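Local coordinates for protein glutathione S-transferase (PDB 5ZFG) that probably conjugates glutathione to electrophilic compounds and metabolises the insecticide diazinon in the silkworm, at residues I164-A172 and W198-Q209. Numbering follows the deposited sequence.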
loop_
_atom_site.group_PDB
_atom_site.type_symbol
_atom_site.label_atom_id
_atom_site.label_comp_id
_atom_site.label_asym_id
_atom_site.label_seq_id
_atom_site.Cartn_x
_atom_site.Cartn_y
_atom_site.Cartn_z
ATOM N N ILE B 164 4.569 12.569 -7.130
ATOM C CA ILE B 164 5.492 13.633 -7.533
ATOM C C ILE B 164 6.928 13.134 -7.449
ATOM O O ILE B 164 7.720 13.272 -8.387
ATOM C CB ILE B 164 5.296 14.889 -6.664
ATOM C CG1 ILE B 164 4.048 15.673 -7.104
ATOM C CG2 ILE B 164 6.583 15.745 -6.721
ATOM C CD1 ILE B 164 4.191 16.331 -8.471
ATOM N N ASN B 165 7.278 12.519 -6.323
ATOM C CA ASN B 165 8.651 12.086 -6.116
ATOM C C ASN B 165 9.028 10.878 -6.973
ATOM O O ASN B 165 10.203 10.724 -7.326
ATOM C CB ASN B 165 8.859 11.833 -4.630
ATOM C CG ASN B 165 8.840 13.126 -3.847
ATOM O OD1 ASN B 165 9.587 14.056 -4.180
ATOM N ND2 ASN B 165 7.990 13.217 -2.833
ATOM N N SER B 166 8.070 10.018 -7.329
ATOM C CA SER B 166 8.361 9.007 -8.344
ATOM C C SER B 166 8.680 9.674 -9.685
ATOM O O SER B 166 9.667 9.335 -10.349
ATOM C CB SER B 166 7.179 8.044 -8.480
ATOM O OG SER B 166 6.965 7.310 -7.276
ATOM N N THR B 167 7.845 10.637 -10.091
ATOM C CA THR B 167 8.036 11.326 -11.369
ATOM C C THR B 167 9.323 12.141 -11.374
ATOM O O THR B 167 9.980 12.272 -12.417
ATOM C CB THR B 167 6.829 12.232 -11.643
ATOM O OG1 THR B 167 5.611 11.466 -11.509
ATOM C CG2 THR B 167 6.911 12.829 -13.050
ATOM N N MET B 168 9.698 12.679 -10.215
ATOM C CA MET B 168 10.947 13.421 -10.094
ATOM C C MET B 168 12.143 12.576 -10.516
ATOM O O MET B 168 13.100 13.107 -11.096
ATOM C CB MET B 168 11.101 13.934 -8.655
ATOM C CG MET B 168 12.485 14.552 -8.349
ATOM S SD MET B 168 13.726 13.324 -7.882
ATOM C CE MET B 168 13.132 12.965 -6.219
ATOM N N THR B 169 12.104 11.254 -10.281
ATOM C CA THR B 169 13.245 10.435 -10.666
ATOM C C THR B 169 13.350 10.287 -12.179
ATOM O O THR B 169 14.447 10.032 -12.687
ATOM C CB THR B 169 13.196 9.047 -10.024
ATOM O OG1 THR B 169 12.140 8.277 -10.620
ATOM C CG2 THR B 169 13.006 9.140 -8.503
ATOM N N LEU B 170 12.243 10.444 -12.909
ATOM C CA LEU B 170 12.340 10.510 -14.361
ATOM C C LEU B 170 13.042 11.794 -14.787
ATOM O O LEU B 170 13.938 11.770 -15.642
ATOM C CB LEU B 170 10.951 10.411 -14.997
ATOM C CG LEU B 170 10.268 9.052 -14.796
ATOM C CD1 LEU B 170 8.776 9.145 -15.104
ATOM C CD2 LEU B 170 10.926 7.959 -15.653
ATOM N N GLU B 171 12.665 12.927 -14.189
ATOM C CA GLU B 171 13.371 14.163 -14.518
ATOM C C GLU B 171 14.853 14.059 -14.175
ATOM O O GLU B 171 15.702 14.602 -14.899
ATOM C CB GLU B 171 12.750 15.371 -13.808
ATOM C CG GLU B 171 13.432 16.689 -14.238
ATOM C CD GLU B 171 12.887 17.941 -13.556
ATOM O OE1 GLU B 171 11.913 17.862 -12.778
ATOM O OE2 GLU B 171 13.451 19.030 -13.809
ATOM N N ALA B 172 15.187 13.346 -13.099
ATOM C CA ALA B 172 16.578 13.244 -12.673
ATOM C C ALA B 172 17.453 12.593 -13.728
ATOM O O ALA B 172 18.655 12.869 -13.784
ATOM C CB ALA B 172 16.675 12.461 -11.363
ATOM N N TRP B 198 8.431 21.665 -3.352
ATOM C CA TRP B 198 9.264 21.173 -4.441
ATOM C C TRP B 198 10.744 21.270 -4.087
ATOM O O TRP B 198 11.537 20.427 -4.514
ATOM C CB TRP B 198 8.959 21.923 -5.753
ATOM C CG TRP B 198 10.005 21.608 -6.765
ATOM C CD1 TRP B 198 11.007 22.433 -7.199
ATOM C CD2 TRP B 198 10.232 20.338 -7.391
ATOM N NE1 TRP B 198 11.823 21.762 -8.080
ATOM C CE2 TRP B 198 11.368 20.476 -8.216
ATOM C CE3 TRP B 198 9.577 19.102 -7.345
ATOM C CZ2 TRP B 198 11.861 19.428 -8.989
ATOM C CZ3 TRP B 198 10.069 18.062 -8.117
ATOM C CH2 TRP B 198 11.200 18.230 -8.922
ATOM N N LYS B 199 11.134 22.256 -3.265
ATOM C CA LYS B 199 12.533 22.347 -2.844
ATOM C C LYS B 199 13.017 21.056 -2.202
ATOM O O LYS B 199 14.192 20.701 -2.337
ATOM C CB LYS B 199 12.723 23.498 -1.855
ATOM C CG LYS B 199 13.223 24.789 -2.468
ATOM C CD LYS B 199 13.767 25.714 -1.384
ATOM C CE LYS B 199 14.415 26.954 -1.980
ATOM N NZ LYS B 199 13.388 28.000 -2.241
ATOM N N ILE B 200 12.137 20.366 -1.472
ATOM C CA ILE B 200 12.489 19.085 -0.862
ATOM C C ILE B 200 12.777 18.045 -1.945
ATOM O O ILE B 200 13.776 17.318 -1.880
ATOM C CB ILE B 200 11.362 18.632 0.091
ATOM C CG1 ILE B 200 11.242 19.599 1.275
ATOM C CG2 ILE B 200 11.622 17.207 0.606
ATOM C CD1 ILE B 200 9.996 19.391 2.128
ATOM N N SER B 201 11.916 17.974 -2.964
ATOM C CA SER B 201 12.165 17.062 -4.084
ATOM C C SER B 201 13.411 17.467 -4.862
ATOM O O SER B 201 14.197 16.612 -5.290
ATOM C CB SER B 201 10.959 17.041 -5.020
ATOM O OG SER B 201 9.761 16.688 -4.363
ATOM N N GLU B 202 13.604 18.773 -5.054
ATOM C CA GLU B 202 14.695 19.242 -5.901
ATOM C C GLU B 202 16.050 18.931 -5.284
ATOM O O GLU B 202 16.992 18.567 -5.992
ATOM C CB GLU B 202 14.554 20.741 -6.146
ATOM C CG GLU B 202 15.462 21.262 -7.245
ATOM C CD GLU B 202 15.236 22.736 -7.480
ATOM O OE1 GLU B 202 15.587 23.530 -6.580
ATOM O OE2 GLU B 202 14.676 23.094 -8.541
ATOM N N SER B 203 16.172 19.066 -3.967
ATOM C CA SER B 203 17.437 18.747 -3.311
ATOM C C SER B 203 17.814 17.286 -3.528
ATOM O O SER B 203 18.983 16.964 -3.771
ATOM C CB SER B 203 17.342 19.072 -1.821
ATOM O OG SER B 203 18.500 18.655 -1.126
ATOM N N ALA B 204 16.830 16.383 -3.445
ATOM C CA ALA B 204 17.100 14.980 -3.743
ATOM C C ALA B 204 17.414 14.781 -5.221
ATOM O O ALA B 204 18.302 13.995 -5.565
ATOM C CB ALA B 204 15.906 14.111 -3.345
ATOM N N MET B 205 16.678 15.464 -6.110
ATOM C CA MET B 205 16.905 15.296 -7.545
ATOM C C MET B 205 18.350 15.596 -7.903
ATOM O O MET B 205 18.970 14.858 -8.682
ATOM C CB MET B 205 15.964 16.190 -8.360
ATOM C CG MET B 205 16.051 15.950 -9.887
ATOM S SD MET B 205 14.831 16.939 -10.787
ATOM C CE MET B 205 15.630 18.553 -10.761
ATOM N N LYS B 206 18.915 16.665 -7.324
ATOM C CA LYS B 206 20.311 16.994 -7.605
ATOM C C LYS B 206 21.255 15.916 -7.086
ATOM O O LYS B 206 22.302 15.664 -7.698
ATOM C CB LYS B 206 20.673 18.354 -7.006
ATOM C CG LYS B 206 19.892 19.541 -7.573
ATOM C CD LYS B 206 20.129 19.749 -9.077
ATOM C CE LYS B 206 21.615 19.716 -9.458
ATOM N NZ LYS B 206 22.455 20.642 -8.635
ATOM N N GLU B 207 20.910 15.260 -5.973
ATOM C CA GLU B 207 21.725 14.140 -5.506
ATOM C C GLU B 207 21.616 12.955 -6.455
ATOM O O GLU B 207 22.626 12.359 -6.842
ATOM C CB GLU B 207 21.309 13.728 -4.094
ATOM C CG GLU B 207 21.746 14.695 -3.025
ATOM C CD GLU B 207 21.487 14.170 -1.622
ATOM O OE1 GLU B 207 21.284 12.949 -1.468
ATOM O OE2 GLU B 207 21.487 14.984 -0.676
ATOM N N ILE B 208 20.389 12.601 -6.839
ATOM C CA ILE B 208 20.170 11.499 -7.768
ATOM C C ILE B 208 20.839 11.780 -9.109
ATOM O O ILE B 208 21.302 10.854 -9.788
ATOM C CB ILE B 208 18.656 11.246 -7.902
ATOM C CG1 ILE B 208 18.104 10.788 -6.551
ATOM C CG2 ILE B 208 18.345 10.222 -9.004
ATOM C CD1 ILE B 208 16.598 10.767 -6.473
ATOM N N GLN B 209 20.912 13.048 -9.506
ATOM C CA GLN B 209 21.725 13.447 -10.654
ATOM C C GLN B 209 23.200 13.402 -10.272
ATOM O O GLN B 209 23.980 12.636 -10.837
ATOM C CB GLN B 209 21.362 14.854 -11.132
ATOM C CG GLN B 209 20.039 14.978 -11.851
ATOM C CD GLN B 209 19.602 16.426 -11.995
ATOM O OE1 GLN B 209 20.103 17.304 -11.293
ATOM N NE2 GLN B 209 18.667 16.682 -12.908
#
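Met168 is the knob of this helix pair, its side chain set in a hole formed by Ser201, Ala204, Met205 and Ile208. Its CB points toward the facing helix; with CG anti to the backbone N (chi1 171°), the chain then bends at chi2 and chi3, which lays SD 3.7 Å from Met205 CB and turns CE toward Ile208. Across the same interface, Ser201 OG donates to Asn165 OD1 at 2.6 Å, tilted 20° from the carbonyl plane. Farther along, Ala172 CB packs 3.7 Å from Ile208 CG2, while Met205 SD lies 3.5 Å from Glu171 CD, the two side chains crossing at about a right angle. The axes of segments 164-172 and 198-208 approach to 9.2 Å with N-to-C directions 40° apart; the segments lie on helices 160-172 and 195-208 of the all-helical C-terminal domain of the GST fold. The Trp198 ring crosses Met168 obliquely, its CH2 3.9 Å from Met168 CG, and its NE1 bonds Glu202 OE2 from above the carboxylate plane. Outside the pair, Tyr187 and Lys191 of helix 181-193 hold Glu171 OE1 by a hydrogen bond and a salt bridge. Replacing Asn165 with a leucine would probably leave the buried Ser201 hydroxyl without this acceptor and break a link to the thioredoxin-like domain, since Asn165 ND2 also bonds Ser16 and Gln19 of helix 12-23, whose Leu15 touches both Met168 and Ala204.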